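U4/U6 snRNA-associated-splicing factor PRP24 (Saccharomyces cerevisiae, PDB 4N0T) binds U6 snRNA and acts as a recycling factor of the spliceosome, annealing U6 with U4 snRNA. Local coordinates at residues Lys30-Ile35 with Ala61-Thr66; Lys67-Lys70 with Asn75-Ile78. All blocks are in the same frame, centred on the assembly; numbering follows the deposited sequence.

In the fold
Both contacts lie in the first RNA recognition motif of the chain, on the same side of the chain's centre, with their own centres about 14 Å apart. Interaction 1 comes first along the sequence. It joins the loop after helix 22-29 to helix 58-65. Interaction 2 follows along the chain, in the loop after helix 58-65, and joins residues 67-70 to strand 75-81 near the edge of the sheet. The two touch where Cys32 SG packs on Lys67 CE at 4.1 Å. Their nearest atoms are about 13 Å and 20 Å from the bound RNA. Both are structural packing within this motif, and neither touches the RNA.

Interaction 1: residues Lys30-Ile35 with Ala61-Thr66; sequences KHCGPI and ALAAIT
Cys32 meets Ala63 and Ala64 in a small apolar contact between a turn and a helix. The CB of Cys32 lies 3.7 Å from Ala63 CB. The same methyl of Ala63 also sits 3.5 Å from the carbonyl oxygen, Cys32 O, so it packs against both the side chain and the backbone of the cysteine. The sulfur reaches further along the helix. Cys32 SG rests on the helix backbone, 3.6 Å from Ala64 CA, and is 4.2 Å from Ala64 CB. Its torsion sets this position: SG stands anti to the carbonyl carbon (chi1 -67°), while Cys32 CB is directed at the helix. The alanines are small, and the two backbones come close. Cys32 CA and Ala63 CA are 5.1 Å apart.

A second shell shapes both sides. Gly33 follows the cysteine with phi 148° and psi 161°. Glycine suits this conformation because it has no CB to collide with Cys32 O, and the chain turns there toward strand 35-42. On the helix side, Thr66 OG1 donates to Ala63 O over 2.6 Å. This bond lies in the carbonyl plane, on a lone pair, and links the threonine to the backbone of Ala63, three residues earlier.

Phe55 of strand 49-55 touches both Cys32 and Ala64, and Phe29 of helix 22-29 also packs on Ala64. The contact thus joins the loop between helix 22-29 and strand 35-42 to helix 58-65. These two helices pack on one face of the sheet in the RRM fold.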
loop_
_atom_site.group_PDB
_atom_site.type_symbol
_atom_site.label_atom_id
_atom_site.label_comp_id
_atom_site.label_asym_id
_atom_site.label_seq_id
_atom_site.Cartn_x
_atom_site.Cartn_y
_atom_site.Cartn_z
ATOM N N LYS A 30 -32.639 -4.948 -1.949
ATOM C CA LYS A 30 -32.241 -5.245 -3.326
ATOM C C LYS A 30 -33.247 -4.787 -4.388
ATOM O O LYS A 30 -32.878 -4.627 -5.550
ATOM C CB LYS A 30 -31.799 -6.707 -3.517
ATOM C CG LYS A 30 -32.881 -7.776 -3.435
ATOM C CD LYS A 30 -32.208 -9.156 -3.493
ATOM C CE LYS A 30 -33.133 -10.253 -4.002
ATOM N NZ LYS A 30 -34.142 -10.657 -2.991
ATOM N N HIS A 31 -34.493 -4.543 -3.983
ATOM C CA HIS A 31 -35.476 -3.931 -4.885
ATOM C C HIS A 31 -35.181 -2.447 -5.142
ATOM O O HIS A 31 -35.676 -1.872 -6.118
ATOM C CB HIS A 31 -36.907 -4.087 -4.350
ATOM C CG HIS A 31 -37.465 -5.475 -4.464
ATOM N ND1 HIS A 31 -36.670 -6.587 -4.675
ATOM C CD2 HIS A 31 -38.734 -5.930 -4.394
ATOM C CE1 HIS A 31 -37.434 -7.662 -4.728
ATOM N NE2 HIS A 31 -38.691 -7.295 -4.560
ATOM N N CYS A 32 -34.383 -1.822 -4.276
ATOM C CA CYS A 32 -34.044 -0.408 -4.450
ATOM C C CYS A 32 -33.140 -0.197 -5.649
ATOM O O CYS A 32 -33.102 0.890 -6.229
ATOM C CB CYS A 32 -33.340 0.147 -3.212
ATOM S SG CYS A 32 -34.374 0.240 -1.769
ATOM N N GLY A 33 -32.406 -1.241 -6.023
ATOM C CA GLY A 33 -31.418 -1.122 -7.080
ATOM C C GLY A 33 -30.269 -2.070 -6.813
ATOM O O GLY A 33 -30.100 -2.541 -5.684
ATOM N N PRO A 34 -29.482 -2.375 -7.851
ATOM C CA PRO A 34 -28.351 -3.291 -7.692
ATOM C C PRO A 34 -27.339 -2.800 -6.645
ATOM O O PRO A 34 -27.010 -1.615 -6.590
ATOM C CB PRO A 34 -27.725 -3.332 -9.097
ATOM C CG PRO A 34 -28.311 -2.172 -9.838
ATOM C CD PRO A 34 -29.666 -1.950 -9.249
ATOM N N ILE A 35 -26.870 -3.726 -5.816
ATOM C CA ILE A 35 -25.972 -3.406 -4.707
ATOM C C ILE A 35 -24.562 -3.935 -4.980
ATOM O O ILE A 35 -24.394 -5.083 -5.398
ATOM C CB ILE A 35 -26.514 -4.007 -3.396
ATOM C CG1 ILE A 35 -27.879 -3.388 -3.065
ATOM C CG2 ILE A 35 -25.516 -3.809 -2.250
ATOM C CD1 ILE A 35 -28.577 -3.990 -1.860
ATOM N N ALA A 61 -29.340 4.459 -4.098
ATOM C CA ALA A 61 -29.173 5.124 -2.805
ATOM C C ALA A 61 -30.399 5.969 -2.480
ATOM O O ALA A 61 -30.876 5.978 -1.348
ATOM C CB ALA A 61 -27.937 5.984 -2.811
ATOM N N LEU A 62 -30.902 6.694 -3.479
ATOM C CA LEU A 62 -32.126 7.475 -3.285
ATOM C C LEU A 62 -33.288 6.590 -2.877
ATOM O O LEU A 62 -34.032 6.911 -1.948
ATOM C CB LEU A 62 -32.484 8.229 -4.568
ATOM C CG LEU A 62 -31.556 9.390 -4.915
ATOM C CD1 LEU A 62 -32.001 10.064 -6.211
ATOM C CD2 LEU A 62 -31.505 10.392 -3.771
ATOM N N ALA A 63 -33.451 5.472 -3.574
ATOM C CA ALA A 63 -34.539 4.557 -3.276
ATOM C C ALA A 63 -34.412 3.976 -1.862
ATOM O O ALA A 63 -35.413 3.819 -1.159
ATOM C CB ALA A 63 -34.582 3.447 -4.303
ATOM N N ALA A 64 -33.186 3.657 -1.450
ATOM C CA ALA A 64 -32.965 3.126 -0.102
ATOM C C ALA A 64 -33.389 4.126 0.969
ATOM O O ALA A 64 -33.974 3.756 1.986
ATOM C CB ALA A 64 -31.505 2.740 0.086
ATOM N N ILE A 65 -33.099 5.397 0.722
ATOM C CA ILE A 65 -33.396 6.473 1.664
ATOM C C ILE A 65 -34.914 6.659 1.816
ATOM O O ILE A 65 -35.385 7.132 2.860
ATOM C CB ILE A 65 -32.669 7.771 1.252
ATOM C CG1 ILE A 65 -31.163 7.594 1.478
ATOM C CG2 ILE A 65 -33.140 8.973 2.057
ATOM C CD1 ILE A 65 -30.320 8.681 0.852
ATOM N N THR A 66 -35.685 6.249 0.806
ATOM C CA THR A 66 -37.152 6.264 0.958
ATOM C C THR A 66 -37.626 5.264 2.012
ATOM O O THR A 66 -38.777 5.330 2.473
ATOM C CB THR A 66 -37.928 6.015 -0.369
ATOM O OG1 THR A 66 -37.808 4.645 -0.765
ATOM C CG2 THR A 66 -37.449 6.943 -1.477
#

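Interaction 2: residues Lys67-Lys70 with Asn75-Ile78; sequences KTHK and NEII
This is a mostly backbone contact at the surface, where a type II beta turn, Lys67 to Lys70, pairs with strand 75-81 just after helix 58-65. His69 N donates to Ile77 O over 2.7 Å. In return, Ile77 N donates to Lys70 O over 3.0 Å. Glu76 CA also approaches Lys70 O, at 3.4 Å, in a CA-H...O contact. The turn itself is closed by Lys70 N to Lys67 O, at 3.1 Å. In the RRM fold this pairing leads into the short strand 71-72, which hairpins with 75-81 at one edge of the sheet.

A side-chain bond lies beside the backbone pair. His69 ND1 donates to Glu76 OE1 over 2.7 Å. OE1 accepts with its anti lone pair, the one away from the other carboxylate oxygen, and lies at the ring edge, slightly out of the ring plane. The ring and carboxylate planes are 74° apart. Glu76 gets there with CG anti to its backbone N (chi1 -176°) and an extended chain. Thr68 OG1 lies 3.5 Å from Ile78 CA and is hydrogen-bonded to Val79 N. The buried Ile77 lays CG1 against Lys70 O, and both CG1 and CD1 against Lys67 O; its side chain also touches Tyr28 of helix 22-29.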
loop_
_atom_site.group_PDB
_atom_site.type_symbol
_atom_site.label_atom_id
_atom_site.label_comp_id
_atom_site.label_asym_id
_atom_site.label_seq_id
_atom_site.Cartn_x
_atom_site.Cartn_y
_atom_site.Cartn_z
ATOM N N LYS A 67 -36.753 4.334 2.396
ATOM C CA LYS A 67 -37.083 3.388 3.461
ATOM C C LYS A 67 -36.847 3.957 4.852
ATOM O O LYS A 67 -37.057 3.255 5.838
ATOM C CB LYS A 67 -36.279 2.089 3.338
ATOM C CG LYS A 67 -36.342 1.415 1.982
ATOM C CD LYS A 67 -37.720 0.852 1.721
ATOM C CE LYS A 67 -37.709 -0.087 0.530
ATOM N NZ LYS A 67 -39.061 -0.689 0.343
ATOM N N THR A 68 -36.388 5.199 4.948
ATOM C CA THR A 68 -36.105 5.751 6.267
ATOM C C THR A 68 -37.398 5.856 7.079
ATOM O O THR A 68 -38.457 6.184 6.535
ATOM C CB THR A 68 -35.400 7.095 6.203
ATOM O OG1 THR A 68 -34.873 7.415 7.493
ATOM C CG2 THR A 68 -36.341 8.215 5.717
ATOM N N HIS A 69 -37.284 5.512 8.357
ATOM C CA HIS A 69 -38.407 5.502 9.310
ATOM C C HIS A 69 -39.459 4.439 9.018
ATOM O O HIS A 69 -40.550 4.462 9.606
ATOM C CB HIS A 69 -38.999 6.908 9.477
ATOM C CG HIS A 69 -38.072 7.853 10.166
ATOM N ND1 HIS A 69 -37.746 7.734 11.503
ATOM C CD2 HIS A 69 -37.356 8.906 9.702
ATOM C CE1 HIS A 69 -36.894 8.684 11.836
ATOM N NE2 HIS A 69 -36.635 9.408 10.758
ATOM N N LYS A 70 -39.134 3.497 8.135
ATOM C CA LYS A 70 -39.945 2.288 7.996
ATOM C C LYS A 70 -39.585 1.307 9.108
ATOM O O LYS A 70 -38.617 1.518 9.854
ATOM C CB LYS A 70 -39.771 1.623 6.630
ATOM C CG LYS A 70 -40.184 2.477 5.439
ATOM C CD LYS A 70 -41.569 3.084 5.627
ATOM C CE LYS A 70 -41.895 4.046 4.490
ATOM N NZ LYS A 70 -43.051 4.931 4.812
ATOM N N ASN A 75 -38.276 -2.758 14.693
ATOM C CA ASN A 75 -37.310 -1.660 14.744
ATOM C C ASN A 75 -37.583 -0.604 13.687
ATOM O O ASN A 75 -37.734 -0.931 12.509
ATOM C CB ASN A 75 -35.883 -2.191 14.550
ATOM C CG ASN A 75 -35.314 -2.797 15.806
ATOM O OD1 ASN A 75 -36.052 -3.333 16.637
ATOM N ND2 ASN A 75 -33.994 -2.706 15.966
ATOM N N GLU A 76 -37.669 0.656 14.111
ATOM C CA GLU A 76 -37.794 1.768 13.177
ATOM C C GLU A 76 -36.384 2.138 12.713
ATOM O O GLU A 76 -35.571 2.585 13.522
ATOM C CB GLU A 76 -38.426 2.982 13.864
ATOM C CG GLU A 76 -38.687 4.161 12.930
ATOM C CD GLU A 76 -39.540 5.249 13.568
ATOM O OE1 GLU A 76 -39.310 6.440 13.258
ATOM O OE2 GLU A 76 -40.450 4.913 14.370
ATOM N N ILE A 77 -36.105 1.944 11.424
ATOM C CA ILE A 77 -34.760 2.206 10.885
ATOM C C ILE A 77 -34.614 3.645 10.415
ATOM O O ILE A 77 -35.611 4.343 10.185
ATOM C CB ILE A 77 -34.392 1.240 9.720
ATOM C CG1 ILE A 77 -35.335 1.436 8.529
ATOM C CG2 ILE A 77 -34.406 -0.210 10.204
ATOM C CD1 ILE A 77 -34.925 0.664 7.280
ATOM N N ILE A 78 -33.364 4.100 10.280
ATOM C CA ILE A 78 -33.083 5.406 9.724
ATOM C C ILE A 78 -32.107 5.135 8.596
ATOM O O ILE A 78 -31.136 4.398 8.783
ATOM C CB ILE A 78 -32.452 6.358 10.770
ATOM C CG1 ILE A 78 -33.416 6.524 11.962
ATOM C CG2 ILE A 78 -32.159 7.724 10.158
ATOM C CD1 ILE A 78 -32.840 7.290 13.141
#